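Local coordinates for vitamin B12-binding protein (PDB 5YSC) that binds vitamin B12 in the periplasm and probably delivers it to the membrane subunits of the BtuCDF ABC transporter for import, at residues L204-I218 against E230-N243. Residues are numbered along the deposited sequence; the frame is centred on the assembly and turned at random.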
ATOM      1  N   LEU A 204      13.249  18.706 -10.050  1.00 27.98           N
ATOM      2  CA  LEU A 204      13.665  19.303 -11.315  1.00 30.77           C
ATOM      3  C   LEU A 204      15.051  18.840 -11.702  1.00 33.90           C
ATOM      4  O   LEU A 204      15.303  18.460 -12.851  1.00 32.08           O
ATOM      5  CB  LEU A 204      13.639  20.832 -11.220  1.00 38.91           C
ATOM      6  CG  LEU A 204      12.284  21.526 -11.040  1.00 35.34           C
ATOM      7  CD1 LEU A 204      12.454  23.042 -11.035  1.00 39.86           C
ATOM      8  CD2 LEU A 204      11.321  21.100 -12.111  1.00 29.77           C
ATOM      9  N   VAL A 205      15.962  18.851 -10.738  1.00 41.65           N
ATOM     10  CA  VAL A 205      17.329  18.448 -11.005  1.00 43.45           C
ATOM     11  C   VAL A 205      17.356  17.013 -11.498  1.00 44.25           C
ATOM     12  O   VAL A 205      18.066  16.691 -12.454  1.00 44.55           O
ATOM     13  CB  VAL A 205      18.173  18.664  -9.735  1.00 46.32           C
ATOM     14  CG1 VAL A 205      19.344  17.713  -9.648  1.00 49.15           C
ATOM     15  CG2 VAL A 205      18.640  20.112  -9.682  1.00 45.59           C
ATOM     16  N   LYS A 206      16.515  16.153 -10.907  1.00 40.87           N
ATOM     17  CA  LYS A 206      16.564  14.711 -11.146  1.00 37.67           C
ATOM     18  C   LYS A 206      16.027  14.301 -12.517  1.00 36.08           C
ATOM     19  O   LYS A 206      16.350  13.209 -12.998  1.00 34.35           O
ATOM     20  CB  LYS A 206      15.771  13.983 -10.061  1.00 37.68           C
ATOM     21  CG  LYS A 206      16.453  13.894  -8.693  1.00 40.06           C
ATOM     22  CD  LYS A 206      17.282  12.626  -8.573  1.00 39.27           C
ATOM     23  CE  LYS A 206      17.829  12.446  -7.156  1.00 39.93           C
ATOM     24  NZ  LYS A 206      18.578  11.177  -7.035  1.00 38.86           N
ATOM     25  N   GLN A 207      15.185  15.110 -13.141  1.00 34.29           N
ATOM     26  CA  GLN A 207      14.786  14.819 -14.518  1.00 31.29           C
ATOM     27  C   GLN A 207      14.057  13.484 -14.666  1.00 29.81           C
ATOM     28  O   GLN A 207      14.390  12.691 -15.551  1.00 30.64           O
ATOM     29  CB  GLN A 207      16.025  14.827 -15.431  1.00 41.25           C
ATOM     30  CG  GLN A 207      15.736  15.228 -16.869  1.00 46.25           C
ATOM     31  CD  GLN A 207      15.162  16.620 -16.949  1.00 51.93           C
ATOM     32  OE1 GLN A 207      15.257  17.396 -15.992  1.00 52.26           O
ATOM     33  NE2 GLN A 207      14.527  16.938 -18.074  1.00 53.98           N
ATOM     34  N   PRO A 208      13.023  13.220 -13.869  1.00 26.03           N
ATOM     35  CA  PRO A 208      12.296  11.956 -14.015  1.00 22.72           C
ATOM     36  C   PRO A 208      11.698  11.817 -15.405  1.00 23.96           C
ATOM     37  O   PRO A 208      11.190  12.776 -15.973  1.00 25.85           O
ATOM     38  CB  PRO A 208      11.201  12.048 -12.947  1.00 21.67           C
ATOM     39  CG  PRO A 208      11.009  13.517 -12.740  1.00 24.46           C
ATOM     40  CD  PRO A 208      12.375  14.133 -12.919  1.00 29.24           C
ATOM     41  N   GLN A 209      11.721  10.604 -15.932  1.00 21.41           N
ATOM     42  CA  GLN A 209      11.064  10.331 -17.213  1.00 23.01           C
ATOM     43  C   GLN A 209       9.542  10.355 -17.082  1.00 21.64           C
ATOM     44  O   GLN A 209       8.846  10.782 -18.012  1.00 21.30           O
ATOM     45  CB  GLN A 209      11.525   8.979 -17.742  1.00 23.66           C
ATOM     46  CG  GLN A 209      12.943   9.012 -18.292  1.00 25.50           C
ATOM     47  CD  GLN A 209      13.431   7.637 -18.623  1.00 26.30           C
ATOM     48  OE1 GLN A 209      13.820   6.867 -17.744  1.00 25.44           O
ATOM     49  NE2 GLN A 209      13.392   7.300 -19.900  1.00 27.86           N
ATOM     50  N   VAL A 210       9.031   9.933 -15.925  1.00 21.99           N
ATOM     51  CA  VAL A 210       7.605   9.853 -15.631  1.00 19.38           C
ATOM     52  C   VAL A 210       7.382  10.447 -14.246  1.00 19.90           C
ATOM     53  O   VAL A 210       8.185  10.211 -13.336  1.00 18.76           O
ATOM     54  CB  VAL A 210       7.108   8.398 -15.650  1.00 19.62           C
ATOM     55  CG1 VAL A 210       5.651   8.380 -15.271  1.00 18.38           C
ATOM     56  CG2 VAL A 210       7.314   7.749 -17.004  1.00 17.43           C
ATOM     57  N   ILE A 211       6.308  11.224 -14.088  1.00 16.98           N
ATOM     58  CA  ILE A 211       5.828  11.670 -12.780  1.00 16.69           C
ATOM     59  C   ILE A 211       4.472  11.027 -12.502  1.00 15.66           C
ATOM     60  O   ILE A 211       3.541  11.160 -13.300  1.00 15.61           O
ATOM     61  CB  ILE A 211       5.731  13.198 -12.712  1.00 17.56           C
ATOM     62  CG1 ILE A 211       7.150  13.788 -12.801  1.00 19.45           C
ATOM     63  CG2 ILE A 211       5.074  13.614 -11.414  1.00 17.14           C
ATOM     64  CD1 ILE A 211       7.206  15.299 -12.979  1.00 21.31           C
ATOM     65  N   PHE A 212       4.365  10.356 -11.363  1.00 14.99           N
ATOM     66  CA  PHE A 212       3.107   9.820 -10.869  1.00 15.83           C
ATOM     67  C   PHE A 212       2.596  10.662  -9.709  1.00 16.83           C
ATOM     68  O   PHE A 212       3.374  11.060  -8.829  1.00 16.53           O
ATOM     69  CB  PHE A 212       3.274   8.374 -10.422  1.00 12.96           C
ATOM     70  CG  PHE A 212       3.488   7.404 -11.566  1.00 13.77           C
ATOM     71  CD1 PHE A 212       2.564   7.289 -12.587  1.00 15.44           C
ATOM     72  CD2 PHE A 212       4.647   6.661 -11.636  1.00 14.98           C
ATOM     73  CE1 PHE A 212       2.768   6.415 -13.592  1.00 14.18           C
ATOM     74  CE2 PHE A 212       4.884   5.786 -12.667  1.00 13.49           C
ATOM     75  CZ  PHE A 212       3.931   5.659 -13.657  1.00 14.55           C
ATOM     76  N   THR A 213       1.288  10.908  -9.690  1.00 15.08           N
ATOM     77  CA  THR A 213       0.686  11.777  -8.691  1.00 17.24           C
ATOM     78  C   THR A 213      -0.722  11.248  -8.373  1.00 18.67           C
ATOM     79  O   THR A 213      -1.028  10.077  -8.624  1.00 17.73           O
ATOM     80  CB  THR A 213       0.723  13.236  -9.198  1.00 19.49           C
ATOM     81  OG1 THR A 213       0.341  14.148  -8.144  1.00 21.33           O
ATOM     82  CG2 THR A 213      -0.218  13.414 -10.438  1.00 20.89           C
ATOM     83  N   SER A 214      -1.582  12.116  -7.829  1.00 20.95           N
ATOM     84  CA  SER A 214      -2.926  11.751  -7.412  1.00 25.63           C
ATOM     85  C   SER A 214      -3.956  12.173  -8.458  1.00 25.98           C
ATOM     86  O   SER A 214      -3.723  13.053  -9.292  1.00 26.32           O
ATOM     87  CB  SER A 214      -3.264  12.407  -6.070  1.00 24.46           C
ATOM     88  OG  SER A 214      -3.357  13.821  -6.230  1.00 25.70           O
ATOM     89  N   GLU A 215      -5.126  11.535  -8.383  1.00 26.88           N
ATOM     90  CA  GLU A 215      -6.219  11.918  -9.261  1.00 30.31           C
ATOM     91  C   GLU A 215      -6.625  13.348  -8.977  1.00 31.87           C
ATOM     92  O   GLU A 215      -6.956  14.106  -9.895  1.00 32.74           O
ATOM     93  CB  GLU A 215      -7.368  10.931  -9.075  1.00 31.87           C
ATOM     94  CG  GLU A 215      -6.934   9.512  -9.441  1.00 34.20           C
ATOM     95  CD  GLU A 215      -8.008   8.443  -9.275  1.00 42.19           C
ATOM     96  OE1 GLU A 215      -7.658   7.326  -8.821  1.00 38.46           O
ATOM     97  OE2 GLU A 215      -9.188   8.703  -9.609  1.00 45.52           O
ATOM     98  N   HIS A 216      -6.455  13.749  -7.722  1.00 33.21           N
ATOM     99  CA  HIS A 216      -6.851  15.066  -7.236  1.00 40.44           C
ATOM    100  C   HIS A 216      -5.991  16.144  -7.887  1.00 39.85           C
ATOM    101  O   HIS A 216      -6.505  17.148  -8.398  1.00 42.94           O
ATOM    102  CB  HIS A 216      -6.720  15.104  -5.700  1.00 45.39           C
ATOM    103  CG  HIS A 216      -6.600  13.741  -5.059  1.00 53.72           C
ATOM    104  ND1 HIS A 216      -7.278  12.627  -5.522  1.00 54.39           N
ATOM    105  CD2 HIS A 216      -5.853  13.308  -4.010  1.00 56.25           C
ATOM    106  CE1 HIS A 216      -6.961  11.577  -4.788  1.00 53.41           C
ATOM    107  NE2 HIS A 216      -6.103  11.962  -3.860  1.00 56.28           N
ATOM    108  N   ALA A 217      -4.671  15.917  -7.906  1.00 35.08           N
ATOM    109  CA  ALA A 217      -3.723  16.863  -8.501  1.00 35.55           C
ATOM    110  C   ALA A 217      -3.975  17.042  -9.991  1.00 34.52           C
ATOM    111  O   ALA A 217      -3.912  18.164 -10.516  1.00 34.13           O
ATOM    112  CB  ALA A 217      -2.288  16.378  -8.272  1.00 32.92           C
ATOM    113  N   ILE A 218      -4.252  15.949 -10.696  1.00 32.00           N
ATOM    114  CA  ILE A 218      -4.522  16.048 -12.125  1.00 34.54           C
ATOM    115  C   ILE A 218      -5.762  16.899 -12.354  1.00 34.99           C
ATOM    116  O   ILE A 218      -5.744  17.875 -13.123  1.00 34.11           O
ATOM    117  CB  ILE A 218      -4.673  14.642 -12.735  1.00 29.55           C
ATOM    118  CG1 ILE A 218      -3.374  13.836 -12.563  1.00 32.26           C
ATOM    119  CG2 ILE A 218      -5.044  14.722 -14.182  1.00 30.79           C
ATOM    120  CD1 ILE A 218      -2.164  14.423 -13.262  1.00 30.58           C
ATOM    121  N   GLU A 230      11.371  22.660 -18.230  1.00 35.66           N
ATOM    122  CA  GLU A 230      12.447  21.993 -17.498  1.00 40.68           C
ATOM    123  C   GLU A 230      12.201  20.507 -17.269  1.00 33.97           C
ATOM    124  O   GLU A 230      13.109  19.821 -16.792  1.00 37.30           O
ATOM    125  CB  GLU A 230      12.702  22.661 -16.136  1.00 42.06           C
ATOM    126  CG  GLU A 230      11.547  23.362 -15.511  1.00 43.03           C
ATOM    127  CD  GLU A 230      11.242  24.712 -16.172  1.00 47.22           C
ATOM    128  OE1 GLU A 230      12.166  25.519 -16.401  1.00 53.27           O
ATOM    129  OE2 GLU A 230      10.064  24.950 -16.483  1.00 45.83           O
ATOM    130  N   LEU A 231      11.011  19.999 -17.580  1.00 31.73           N
ATOM    131  CA  LEU A 231      10.662  18.600 -17.332  1.00 28.49           C
ATOM    132  C   LEU A 231      10.233  17.882 -18.605  1.00 31.73           C
ATOM    133  O   LEU A 231       9.148  18.140 -19.132  1.00 32.72           O
ATOM    134  CB  LEU A 231       9.562  18.524 -16.285  1.00 28.81           C
ATOM    135  CG  LEU A 231      10.044  18.843 -14.867  1.00 29.86           C
ATOM    136  CD1 LEU A 231       8.885  18.925 -13.929  1.00 27.33           C
ATOM    137  CD2 LEU A 231      11.042  17.797 -14.348  1.00 26.77           C
ATOM    138  N   SER A 232      11.069  16.952 -19.074  1.00 33.78           N
ATOM    139  CA  SER A 232      10.690  16.128 -20.217  1.00 35.72           C
ATOM    140  C   SER A 232       9.448  15.293 -19.917  1.00 32.52           C
ATOM    141  O   SER A 232       8.624  15.042 -20.808  1.00 37.04           O
ATOM    142  CB  SER A 232      11.849  15.214 -20.624  1.00 40.26           C
ATOM    143  OG  SER A 232      12.100  14.223 -19.637  1.00 37.82           O
ATOM    144  N   ALA A 233       9.289  14.860 -18.670  1.00 28.98           N
ATOM    145  CA  ALA A 233       8.050  14.174 -18.311  1.00 23.11           C
ATOM    146  C   ALA A 233       6.828  15.016 -18.647  1.00 25.90           C
ATOM    147  O   ALA A 233       5.804  14.466 -19.039  1.00 24.35           O
ATOM    148  CB  ALA A 233       8.053  13.790 -16.831  1.00 24.84           C
ATOM    149  N   VAL A 234       6.892  16.339 -18.501  1.00 22.14           N
ATOM    150  CA  VAL A 234       5.722  17.145 -18.819  1.00 22.30           C
ATOM    151  C   VAL A 234       5.594  17.319 -20.330  1.00 25.18           C
ATOM    152  O   VAL A 234       4.500  17.166 -20.887  1.00 24.63           O
ATOM    153  CB  VAL A 234       5.780  18.495 -18.082  1.00 23.03           C
ATOM    154  CG1 VAL A 234       4.558  19.352 -18.404  1.00 25.10           C
ATOM    155  CG2 VAL A 234       5.863  18.247 -16.588  1.00 23.79           C
ATOM    156  N   GLN A 235       6.712  17.617 -21.006  1.00 33.77           N
ATOM    157  CA  GLN A 235       6.693  17.790 -22.464  1.00 33.58           C
ATOM    158  C   GLN A 235       6.146  16.551 -23.149  1.00 33.01           C
ATOM    159  O   GLN A 235       5.428  16.646 -24.151  1.00 35.39           O
ATOM    160  CB  GLN A 235       8.099  18.096 -22.997  1.00 37.46           C
ATOM    161  CG  GLN A 235       8.804  19.270 -22.331  1.00 40.48           C
ATOM    162  CD  GLN A 235      10.308  19.268 -22.569  1.00 43.11           C
ATOM    163  OE1 GLN A 235      10.825  18.546 -23.430  1.00 41.40           O
ATOM    164  NE2 GLN A 235      11.023  20.070 -21.785  1.00 42.17           N
ATOM    165  N   ASN A 236       6.475  15.377 -22.613  1.00 27.18           N
ATOM    166  CA  ASN A 236       6.071  14.100 -23.171  1.00 27.75           C
ATOM    167  C   ASN A 236       4.724  13.621 -22.647  1.00 27.75           C
ATOM    168  O   ASN A 236       4.320  12.503 -22.968  1.00 28.72           O
ATOM    169  CB  ASN A 236       7.158  13.066 -22.890  1.00 30.15           C
ATOM    170  CG  ASN A 236       8.450  13.355 -23.634  1.00 33.32           C
ATOM    171  OD1 ASN A 236       8.442  13.976 -24.702  1.00 32.54           O
ATOM    172  ND2 ASN A 236       9.570  12.875 -23.082  1.00 32.50           N
ATOM    173  N   ASP A 237       4.010  14.439 -21.867  1.00 27.31           N
ATOM    174  CA  ASP A 237       2.662  14.096 -21.409  1.00 24.48           C
ATOM    175  C   ASP A 237       2.678  12.810 -20.580  1.00 23.94           C
ATOM    176  O   ASP A 237       1.825  11.929 -20.730  1.00 22.08           O
ATOM    177  CB  ASP A 237       1.714  13.969 -22.602  1.00 29.85           C
ATOM    178  CG  ASP A 237       0.272  13.709 -22.201  1.00 39.69           C
ATOM    179  OD1 ASP A 237      -0.102  13.981 -21.037  1.00 40.94           O
ATOM    180  OD2 ASP A 237      -0.501  13.227 -23.071  1.00 44.74           O
ATOM    181  N   GLN A 238       3.667  12.708 -19.692  1.00 21.24           N
ATOM    182  CA  GLN A 238       3.858  11.537 -18.843  1.00 17.38           C
ATOM    183  C   GLN A 238       3.783  11.916 -17.369  1.00 17.91           C
ATOM    184  O   GLN A 238       4.569  11.442 -16.542  1.00 18.59           O
ATOM    185  CB  GLN A 238       5.172  10.842 -19.178  1.00 18.79           C
ATOM    186  CG  GLN A 238       5.209  10.398 -20.628  1.00 21.70           C
ATOM    187  CD  GLN A 238       6.422   9.543 -21.017  1.00 21.24           C
ATOM    188  OE1 GLN A 238       6.395   8.854 -22.035  1.00 23.70           O
ATOM    189  NE2 GLN A 238       7.488   9.591 -20.219  1.00 22.68           N
ATOM    190  N   VAL A 239       2.810  12.757 -17.033  1.00 18.84           N
ATOM    191  CA  VAL A 239       2.405  12.986 -15.659  1.00 17.92           C
ATOM    192  C   VAL A 239       1.047  12.332 -15.530  1.00 15.75           C
ATOM    193  O   VAL A 239       0.083  12.748 -16.196  1.00 18.46           O
ATOM    194  CB  VAL A 239       2.345  14.473 -15.302  1.00 20.69           C
ATOM    195  CG1 VAL A 239       1.982  14.637 -13.855  1.00 20.07           C
ATOM    196  CG2 VAL A 239       3.699  15.125 -15.614  1.00 22.37           C
ATOM    197  N   TRP A 240       0.967  11.307 -14.674  1.00 19.11           N
ATOM    198  CA  TRP A 240      -0.245  10.515 -14.549  1.00 16.74           C
ATOM    199  C   TRP A 240      -0.621  10.309 -13.090  1.00 17.81           C
ATOM    200  O   TRP A 240       0.234  10.161 -12.211  1.00 17.59           O
ATOM    201  CB  TRP A 240      -0.073   9.146 -15.200  1.00 18.35           C
ATOM    202  CG  TRP A 240       0.133   9.169 -16.671  1.00 16.91           C
ATOM    203  CD1 TRP A 240      -0.741   9.646 -17.596  1.00 19.67           C
ATOM    204  CD2 TRP A 240       1.247   8.621 -17.415  1.00 15.11           C
ATOM    205  NE1 TRP A 240      -0.236   9.454 -18.872  1.00 20.17           N
ATOM    206  CE2 TRP A 240       0.975   8.824 -18.783  1.00 19.43           C
ATOM    207  CE3 TRP A 240       2.437   7.966 -17.055  1.00 17.51           C
ATOM    208  CZ2 TRP A 240       1.855   8.405 -19.792  1.00 20.20           C
ATOM    209  CZ3 TRP A 240       3.301   7.548 -18.047  1.00 19.78           C
ATOM    210  CH2 TRP A 240       3.004   7.768 -19.407  1.00 19.48           C
ATOM    211  N   ALA A 241      -1.922  10.290 -12.842  1.00 16.29           N
ATOM    212  CA  ALA A 241      -2.426   9.872 -11.542  1.00 16.50           C
ATOM    213  C   ALA A 241      -2.390   8.363 -11.399  1.00 15.69           C
ATOM    214  O   ALA A 241      -2.663   7.646 -12.356  1.00 17.74           O
ATOM    215  CB  ALA A 241      -3.855  10.323 -11.347  1.00 17.13           C
ATOM    216  N   LEU A 242      -2.136   7.894 -10.172  1.00 12.50           N
ATOM    217  CA  LEU A 242      -2.281   6.496  -9.804  1.00 11.75           C
ATOM    218  C   LEU A 242      -3.353   6.393  -8.736  1.00 12.60           C
ATOM    219  O   LEU A 242      -3.536   7.322  -7.945  1.00 12.46           O
ATOM    220  CB  LEU A 242      -0.970   5.917  -9.275  1.00 10.80           C
ATOM    221  CG  LEU A 242       0.139   5.893 -10.334  1.00 11.79           C
ATOM    222  CD1 LEU A 242       1.463   5.442  -9.707  1.00 10.92           C
ATOM    223  CD2 LEU A 242      -0.213   5.017 -11.536  1.00 12.61           C
ATOM    224  N   ASN A 243      -4.064   5.263  -8.724  1.00 11.22           N
ATOM    225  CA  ASN A 243      -5.040   4.992  -7.675  1.00  9.47           C
ATOM    226  C   ASN A 243      -4.320   4.641  -6.367  1.00 11.06           C
ATOM    227  O   ASN A 243      -3.662   3.598  -6.238  1.00 11.01           O
ATOM    228  CB  ASN A 243      -5.980   3.884  -8.129  1.00  8.57           C
ATOM    229  CG  ASN A 243      -7.039   3.560  -7.113  1.00 11.59           C
ATOM    230  OD1 ASN A 243      -6.778   3.447  -5.935  1.00 12.24           O
ATOM    231  ND2 ASN A 243      -8.252   3.373  -7.593  1.00 11.04           N
TER
HETATM  232  O   HOH W   1      11.385  15.325 -16.668  1.00 29.15           O
HETATM  233  O   HOH W   2      10.259  11.864 -20.085  1.00 24.79           O
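L231 wedges its isobutyl group between L204, P208 and I211; L231 CD1 lies 3.7 Å from L204 CD2, and these two side chains cross at about a right angle. A233 sets its methyl against the carbonyls of P208 and Q209, while its backbone N donates to a water that itself donates to P208 O. Q238, with CG anti to its carbonyl carbon (chi1 -59°) and an extended chain, brings NE2 to Q209 O (2.9 Å) from above the carbonyl plane in a bent bond (136° at H); Q238 OE1 accepts from Q271, so both amide ends are engaged. I211 N donates to Q238 O. V239 lies side by side with I211 on one sheet face. W240 N donates to I211 O and W240 O accepts from T213 N (2.8 Å); on the other face F212 CE1 comes to the indole edge, 3.8 Å from W240 CE3, and Y264 stacks on the indole. A241 tucks CB against I218 CG1 (3.7 Å). L242 N donates to T213 O, and L242 CD1 lies over one face of the F212 ring, 3.4 Å from F212 CG. Four straighter backbone bonds thus fix edge strand 239-241, which leads to N243, its side chain about 6 Å from bound cyanocobalamin.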